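Long-range contacts in adhesin (Streptococcus sanguinis SK1 = NCTC 7863, PDB 6VT2), which binds sialylated glycans through tandem sialoglycan-binding modules and so probably attaches the streptococcus to host glycoproteins: residues A[328-332]-A[395-400]; A[335-341]-A[399-405]; A[343-349]-A[372-376]. All coordinates share one frame; numbering follows the deposited sequence.

Overall arrangement
All three contacts lie in the second, C-terminal atypical Rib domain of the chain. Segment 328-332 comes first and is met 62 intervening residues later by 395-400, closing contact 1. Segment 335-341 closes contact 2 with 399-405, so contacts 1 and 2 cross; they share R399 and T400 and their centres lie about 13 Å apart. Contact 3, between 343-349 and 372-376, closes a shorter loop nested inside both. Together they tie the loop 328-332 to the turn after strand 392-395, strand 336-338 to strand 401-403, and the start of helix 346-360 to the turn before strand 378-381. T400 OG1 and G376 O come within hydrogen-bonding distance, joining contact 3 to the other two.

Contact 1 of 3, residues A[328-332]-A[395-400]; sequences TPNNP and ITADRT
P329, N331 and P332 pack against I395, R399 and T400 in a loop-to-loop contact of the C-terminal atypical Rib domain, where the entry loop lies along the end of strand 392-395 and the 3-10 turn 397-399 that follows it. No direct hydrogen bond crosses between the two segments. I395 turns its longer branch to P329, with CD1 3.9 Å from P329 CB, while its CG2 methyl lies 3.6 Å from N331 ND2. V378 and V380 of strand 378-381 and V356 of helix 346-360 also touch I395, so this end of the contact belongs to the domain core. At the outer end R399 bends sharply at its second torsion (chi2 -106°), which lays CD across the N331 amide, 3.2 Å from OD1. The guanidinium and amide planes are then only 18° apart, yet N331 OD1 meets the guanidinium group obliquely. The 3-10 turn is closed by R399 N bonding to T396 O, and it presents the R399 carbonyl to the proline ring: P332 CG lies 3.3 Å from R399 O. One water completes the join, donating to P332 O and to R399 O at 2.8 Å each.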
# COMPACT_ATOMS: atom_id res chain seq x y z
N THR A 328 -30.84 -27.78 8.45
CA THR A 328 -31.85 -28.63 7.85
C THR A 328 -31.47 -30.07 8.16
O THR A 328 -30.38 -30.50 7.74
CB THR A 328 -31.89 -28.41 6.35
OG1 THR A 328 -32.27 -27.06 6.12
CG2 THR A 328 -32.90 -29.31 5.71
N PRO A 329 -32.33 -30.81 8.88
CA PRO A 329 -32.03 -32.22 9.13
C PRO A 329 -31.93 -33.03 7.85
O PRO A 329 -32.68 -32.81 6.90
CB PRO A 329 -33.20 -32.68 10.01
CG PRO A 329 -33.78 -31.43 10.54
CD PRO A 329 -33.55 -30.36 9.57
N ASN A 330 -31.00 -33.98 7.88
CA ASN A 330 -30.97 -35.09 6.93
C ASN A 330 -31.93 -36.17 7.36
O ASN A 330 -32.13 -36.41 8.55
CB ASN A 330 -29.58 -35.69 6.85
CG ASN A 330 -28.56 -34.68 6.30
OD1 ASN A 330 -28.88 -33.83 5.49
ND2 ASN A 330 -27.38 -34.76 6.80
N ASN A 331 -32.57 -36.77 6.37
CA ASN A 331 -33.46 -37.87 6.63
C ASN A 331 -32.67 -39.12 6.92
O ASN A 331 -31.54 -39.26 6.49
CB ASN A 331 -34.35 -38.07 5.43
CG ASN A 331 -35.19 -36.88 5.15
OD1 ASN A 331 -35.30 -36.40 4.01
ND2 ASN A 331 -35.80 -36.37 6.18
N PRO A 332 -33.26 -40.07 7.62
CA PRO A 332 -32.57 -41.34 7.87
C PRO A 332 -32.35 -42.14 6.60
O PRO A 332 -33.08 -42.01 5.62
CB PRO A 332 -33.50 -42.07 8.84
CG PRO A 332 -34.76 -41.48 8.68
CD PRO A 332 -34.59 -40.02 8.25
N ILE A 395 -39.11 -33.91 11.10
CA ILE A 395 -38.92 -34.91 10.02
C ILE A 395 -40.23 -35.71 9.99
O ILE A 395 -40.56 -36.29 10.98
CB ILE A 395 -37.73 -35.80 10.31
CG1 ILE A 395 -36.48 -34.97 10.58
CG2 ILE A 395 -37.53 -36.84 9.25
CD1 ILE A 395 -35.34 -35.78 11.04
N THR A 396 -40.89 -35.74 8.87
CA THR A 396 -42.21 -36.38 8.79
C THR A 396 -42.09 -37.90 8.83
O THR A 396 -41.10 -38.41 8.48
CB THR A 396 -42.96 -35.86 7.57
OG1 THR A 396 -42.14 -36.12 6.44
CG2 THR A 396 -43.24 -34.39 7.68
N ALA A 397 -43.17 -38.54 9.24
CA ALA A 397 -43.26 -40.00 9.43
C ALA A 397 -43.10 -40.72 8.09
O ALA A 397 -42.51 -41.72 8.09
CB ALA A 397 -44.54 -40.34 10.12
N ASP A 398 -43.38 -40.09 6.95
CA ASP A 398 -43.09 -40.73 5.66
C ASP A 398 -41.58 -40.82 5.41
O ASP A 398 -41.20 -41.55 4.58
CB ASP A 398 -43.86 -40.08 4.52
CG ASP A 398 -43.54 -38.64 4.32
OD1 ASP A 398 -42.76 -38.15 5.03
OD2 ASP A 398 -44.05 -38.06 3.37
N ARG A 399 -40.76 -40.08 6.14
CA ARG A 399 -39.34 -40.21 6.01
C ARG A 399 -38.74 -41.11 7.05
O ARG A 399 -37.54 -41.37 7.00
CB ARG A 399 -38.68 -38.84 6.16
CG ARG A 399 -39.26 -37.80 5.20
CD ARG A 399 -38.33 -37.50 4.11
NE ARG A 399 -38.82 -36.42 3.26
CZ ARG A 399 -38.84 -36.47 1.93
NH1 ARG A 399 -38.38 -37.54 1.29
NH2 ARG A 399 -39.30 -35.43 1.24
N THR A 400 -39.54 -41.65 7.98
CA THR A 400 -38.94 -42.43 9.05
C THR A 400 -39.54 -43.80 9.26
O THR A 400 -38.82 -44.71 9.66
CB THR A 400 -39.08 -41.71 10.39
OG1 THR A 400 -40.47 -41.51 10.64
CG2 THR A 400 -38.36 -40.34 10.38
O HOH W 1 -35.66 -41.12 5.00

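Contact 2 of 3, residues A[335-341]-A[399-405]; sequences LTGVLNP and RTVQDLR. With SO4 (sulfate ion), chain K.
T400 O is gripped twice, by T336 N at 2.9 Å and by a water that donates to it at 2.7 Å and accepts from T336 OG1. From this bond the two strands run on in parallel: Q402 N gives its hydrogen to T336 O, V338 N to Q402 O, and L404 N to V338 O. Only the Q402 N bond arrives from well above the carbonyl plane, 40° out of it. On the face of Q402, L335 CB packs on Q402 CB (3.8 Å), and L404 CD1 sits 3.6 Å from CA of G337, which has no side chain there. Q402 bends at its second torsion (chi2 58°), bringing NE2 to D403 O in an almost straight bond of 3.0 Å; NE2 also reaches a sulfate ion, probably from the crystallisation liquor. R405 holds D403 side-on, NE to OD1 and NH1 to OD2 (2.8 Å), while R405 N closes an Asx turn on OD1. P341 covers this pair, its CG 3.4 Å from D403 CG and its CD over one guanidinium face. T336 and V338 turn toward helix 346-360, which follows strand 336-338. The arrangement is a two-stranded parallel sheet pairing the first and last strands of the C-terminal atypical Rib domain.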
# COMPACT_ATOMS: atom_id res chain seq x y z
N LEU A 335 -35.95 -46.41 6.24
CA LEU A 335 -37.13 -46.40 7.07
C LEU A 335 -37.02 -47.49 8.11
O LEU A 335 -36.21 -48.40 8.00
CB LEU A 335 -38.38 -46.60 6.24
CG LEU A 335 -38.53 -45.67 5.06
CD1 LEU A 335 -39.79 -46.04 4.32
CD2 LEU A 335 -38.60 -44.22 5.50
N THR A 336 -37.79 -47.33 9.17
CA THR A 336 -37.87 -48.29 10.26
C THR A 336 -39.23 -48.95 10.25
O THR A 336 -40.25 -48.27 10.16
CB THR A 336 -37.66 -47.58 11.58
OG1 THR A 336 -36.32 -47.06 11.57
CG2 THR A 336 -37.80 -48.45 12.77
N GLY A 337 -39.23 -50.28 10.24
CA GLY A 337 -40.48 -51.01 10.19
C GLY A 337 -41.25 -50.79 11.46
O GLY A 337 -40.70 -50.93 12.56
N VAL A 338 -42.53 -50.53 11.33
CA VAL A 338 -43.40 -50.35 12.48
C VAL A 338 -44.61 -51.26 12.32
O VAL A 338 -45.19 -51.35 11.23
CB VAL A 338 -43.85 -48.91 12.70
CG1 VAL A 338 -42.56 -48.02 12.93
CG2 VAL A 338 -44.72 -48.39 11.66
N LEU A 339 -45.00 -51.90 13.42
CA LEU A 339 -46.17 -52.75 13.37
C LEU A 339 -47.48 -51.98 13.37
O LEU A 339 -48.49 -52.46 12.85
CB LEU A 339 -46.13 -53.70 14.56
CG LEU A 339 -44.96 -54.65 14.61
CD1 LEU A 339 -44.94 -55.39 15.95
CD2 LEU A 339 -45.05 -55.63 13.43
N ASN A 340 -47.51 -50.78 13.96
CA ASN A 340 -48.73 -49.99 14.10
C ASN A 340 -48.33 -48.56 13.82
O ASN A 340 -47.79 -47.89 14.70
CB ASN A 340 -49.36 -50.06 15.48
CG ASN A 340 -50.59 -49.21 15.57
OD1 ASN A 340 -50.88 -48.41 14.68
ND2 ASN A 340 -51.37 -49.42 16.64
N PRO A 341 -48.56 -48.06 12.60
CA PRO A 341 -48.09 -46.69 12.27
C PRO A 341 -48.73 -45.61 13.11
O PRO A 341 -48.20 -44.51 13.16
CB PRO A 341 -48.47 -46.54 10.80
CG PRO A 341 -48.57 -48.00 10.29
CD PRO A 341 -49.11 -48.79 11.44
N ARG A 399 -40.76 -40.08 6.14
CA ARG A 399 -39.34 -40.21 6.01
C ARG A 399 -38.74 -41.11 7.05
O ARG A 399 -37.54 -41.37 7.00
CB ARG A 399 -38.68 -38.84 6.16
CG ARG A 399 -39.26 -37.80 5.20
CD ARG A 399 -38.33 -37.50 4.11
NE ARG A 399 -38.82 -36.42 3.26
CZ ARG A 399 -38.84 -36.47 1.93
NH1 ARG A 399 -38.38 -37.54 1.29
NH2 ARG A 399 -39.30 -35.43 1.24
N THR A 400 -39.54 -41.65 7.98
CA THR A 400 -38.94 -42.43 9.05
C THR A 400 -39.54 -43.80 9.26
O THR A 400 -38.82 -44.71 9.66
CB THR A 400 -39.08 -41.71 10.39
OG1 THR A 400 -40.47 -41.51 10.64
CG2 THR A 400 -38.36 -40.34 10.38
N VAL A 401 -40.82 -43.95 8.96
CA VAL A 401 -41.63 -45.11 9.32
C VAL A 401 -41.97 -45.90 8.08
O VAL A 401 -42.29 -45.32 7.03
CB VAL A 401 -42.93 -44.63 10.00
CG1 VAL A 401 -43.97 -45.70 10.04
CG2 VAL A 401 -42.64 -44.15 11.42
N GLN A 402 -41.96 -47.24 8.20
CA GLN A 402 -42.49 -48.13 7.16
C GLN A 402 -43.45 -49.12 7.82
O GLN A 402 -43.04 -49.95 8.64
CB GLN A 402 -41.37 -48.87 6.46
CG GLN A 402 -41.88 -49.86 5.46
CD GLN A 402 -42.72 -49.23 4.43
OE1 GLN A 402 -42.30 -48.39 3.66
NE2 GLN A 402 -43.99 -49.61 4.44
N ASP A 403 -44.72 -49.02 7.50
CA ASP A 403 -45.73 -49.99 7.93
C ASP A 403 -45.31 -51.40 7.55
O ASP A 403 -44.93 -51.66 6.40
CB ASP A 403 -47.02 -49.58 7.19
CG ASP A 403 -48.30 -50.18 7.72
OD1 ASP A 403 -48.28 -51.15 8.47
OD2 ASP A 403 -49.37 -49.59 7.31
N LEU A 404 -45.42 -52.34 8.48
CA LEU A 404 -45.11 -53.74 8.25
C LEU A 404 -46.38 -54.60 8.24
O LEU A 404 -46.24 -55.78 8.23
CB LEU A 404 -44.28 -54.20 9.43
CG LEU A 404 -42.88 -53.63 9.50
CD1 LEU A 404 -42.22 -54.17 10.73
CD2 LEU A 404 -42.11 -53.98 8.25
N ARG A 405 -47.55 -54.00 8.32
CA ARG A 405 -48.78 -54.80 8.37
C ARG A 405 -48.84 -55.58 7.06
O ARG A 405 -48.71 -54.98 6.06
CB ARG A 405 -49.99 -53.90 8.64
CG ARG A 405 -50.04 -53.47 10.09
CD ARG A 405 -51.23 -52.58 10.37
NE ARG A 405 -51.14 -51.50 9.46
CZ ARG A 405 -52.12 -50.68 9.13
NH1 ARG A 405 -51.96 -49.74 8.24
NH2 ARG A 405 -53.27 -50.76 9.75
S SO4 K . -46.54 -47.78 2.30
O1 SO4 K . -46.87 -47.85 3.70
O2 SO4 K . -46.80 -46.49 1.74
O3 SO4 K . -45.15 -48.18 2.11
O4 SO4 K . -47.26 -48.80 1.54
O HOH W 2 -36.12 -44.70 10.10

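Contact 3 of 3, residues A[343-349]-A[372-376]; sequences QLSTSEK and VNNDG
N374 OD1 takes two donors from the other segment: K349 NZ at 2.6 Å and Q343 NE2 at 3.0 Å. The two approach quite differently. The ammonium comes from beyond the oxygen, moderately bent (C=O...N 152°) and tilted from the carbonyl plane, whereas the glutamine nitrogen stands above that plane, 69° out of it. Q343 and N374 lie side by side and point the same way, but their amide planes are turned steeply against each other, 71° apart, which allows OD1 to lie close to the Q343 amide plane while NE2 stands above that of N374. The backbones join beside them, where L344 N bonds to N374 O at 2.9 Å in the carbonyl plane.

Next to this polar cluster the side chains of L344 and K349 line the turn. L344 sends CD2 against G376 CA (3.5 Å, a tight fit) and CD1 to 3.3 Å from N374 O. K349 leaves the helix fully extended beyond CG, its methylenes sliding past V372 in the opposite sense, with CG 3.7 Å from V372 CG1. That straight chain carries NZ to the asparagine.

Further out, each segment is braced by its own motif. A type I beta turn from N373 to G376, closed by G376 N on N373 O, presents N374 at its second position. S345 is the N-cap of helix 346-360 and forms a capping box with E348: E348 N bonds to S345 OG, and S345 N to E348 OE2. E348 OE1 meanwhile takes L339 N. Both bonds of Q343 NE2, to N374 OD1 and L344 O, lie in the Q343 amide plane and fix its rotation.

A lysine ammonium thus meets a neutral amide oxygen shared by two donors; its charge probably polarises the N374 carbonyl and makes K349 the dominant partner, the out-of-plane Q343 bond probably the lesser.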
# COMPACT_ATOMS: atom_id res chain seq x y z
N GLN A 343 -49.14 -45.85 16.39
CA GLN A 343 -48.58 -45.89 17.73
C GLN A 343 -47.32 -46.73 17.67
O GLN A 343 -47.36 -47.97 17.73
CB GLN A 343 -49.56 -46.45 18.75
CG GLN A 343 -49.00 -46.53 20.14
CD GLN A 343 -48.66 -45.13 20.67
OE1 GLN A 343 -49.56 -44.35 20.96
NE2 GLN A 343 -47.37 -44.81 20.76
N LEU A 344 -46.18 -46.06 17.61
CA LEU A 344 -44.93 -46.78 17.60
C LEU A 344 -44.65 -47.29 19.00
O LEU A 344 -45.03 -46.69 19.92
CB LEU A 344 -43.82 -45.81 17.21
CG LEU A 344 -43.50 -45.81 15.71
CD1 LEU A 344 -44.70 -45.34 14.93
CD2 LEU A 344 -42.28 -44.95 15.45
N SER A 345 -43.92 -48.35 19.06
CA SER A 345 -43.39 -48.88 20.29
C SER A 345 -42.15 -48.11 20.68
O SER A 345 -41.49 -47.46 19.86
CB SER A 345 -43.06 -50.35 20.15
OG SER A 345 -42.06 -50.53 19.18
N THR A 346 -41.75 -48.29 21.92
CA THR A 346 -40.49 -47.71 22.37
C THR A 346 -39.32 -48.20 21.53
O THR A 346 -38.47 -47.39 21.11
CB THR A 346 -40.32 -48.04 23.86
OG1 THR A 346 -41.40 -47.47 24.58
CG2 THR A 346 -39.02 -47.46 24.39
N SER A 347 -39.29 -49.49 21.20
CA SER A 347 -38.16 -49.94 20.41
C SER A 347 -38.16 -49.31 19.01
O SER A 347 -37.09 -49.02 18.45
CB SER A 347 -38.12 -51.47 20.31
OG SER A 347 -39.29 -51.95 19.70
N GLU A 348 -39.35 -49.12 18.42
CA GLU A 348 -39.38 -48.51 17.11
C GLU A 348 -38.92 -47.06 17.17
O GLU A 348 -38.18 -46.61 16.30
CB GLU A 348 -40.78 -48.63 16.54
CG GLU A 348 -41.14 -50.07 16.06
CD GLU A 348 -42.65 -50.32 16.03
OE1 GLU A 348 -43.06 -51.42 15.55
OE2 GLU A 348 -43.45 -49.41 16.37
N LYS A 349 -39.34 -46.34 18.21
CA LYS A 349 -38.89 -44.97 18.40
C LYS A 349 -37.39 -44.91 18.58
O LYS A 349 -36.73 -44.05 18.02
CB LYS A 349 -39.60 -44.36 19.59
CG LYS A 349 -41.03 -44.08 19.39
CD LYS A 349 -41.73 -43.54 20.68
CE LYS A 349 -43.13 -43.16 20.41
NZ LYS A 349 -43.78 -42.71 21.64
N VAL A 372 -38.95 -38.58 19.08
CA VAL A 372 -39.74 -39.38 18.17
C VAL A 372 -41.17 -39.44 18.72
O VAL A 372 -41.43 -39.90 19.83
CB VAL A 372 -39.14 -40.77 18.00
CG1 VAL A 372 -39.93 -41.51 16.90
CG2 VAL A 372 -37.65 -40.68 17.63
N ASN A 373 -42.08 -38.89 17.97
CA ASN A 373 -43.48 -38.84 18.35
C ASN A 373 -44.14 -40.19 18.12
O ASN A 373 -43.57 -41.12 17.53
CB ASN A 373 -44.11 -37.73 17.58
CG ASN A 373 -43.37 -36.40 17.86
OD1 ASN A 373 -43.23 -36.04 19.01
ND2 ASN A 373 -42.86 -35.72 16.84
N ASN A 374 -45.36 -40.29 18.63
CA ASN A 374 -46.05 -41.57 18.61
C ASN A 374 -46.28 -42.05 17.19
O ASN A 374 -46.34 -43.27 16.99
CB ASN A 374 -47.37 -41.49 19.32
CG ASN A 374 -47.22 -41.49 20.80
OD1 ASN A 374 -46.31 -42.11 21.34
ND2 ASN A 374 -48.12 -40.81 21.48
N ASP A 375 -46.39 -41.13 16.22
CA ASP A 375 -46.54 -41.50 14.81
C ASP A 375 -45.21 -41.66 14.08
O ASP A 375 -45.19 -41.92 12.86
CB ASP A 375 -47.43 -40.48 14.09
CG ASP A 375 -46.79 -39.07 13.98
OD1 ASP A 375 -45.66 -38.87 14.43
OD2 ASP A 375 -47.45 -38.17 13.46
N GLY A 376 -44.11 -41.53 14.79
CA GLY A 376 -42.82 -41.75 14.19
C GLY A 376 -42.21 -40.52 13.53
O GLY A 376 -41.07 -40.60 13.08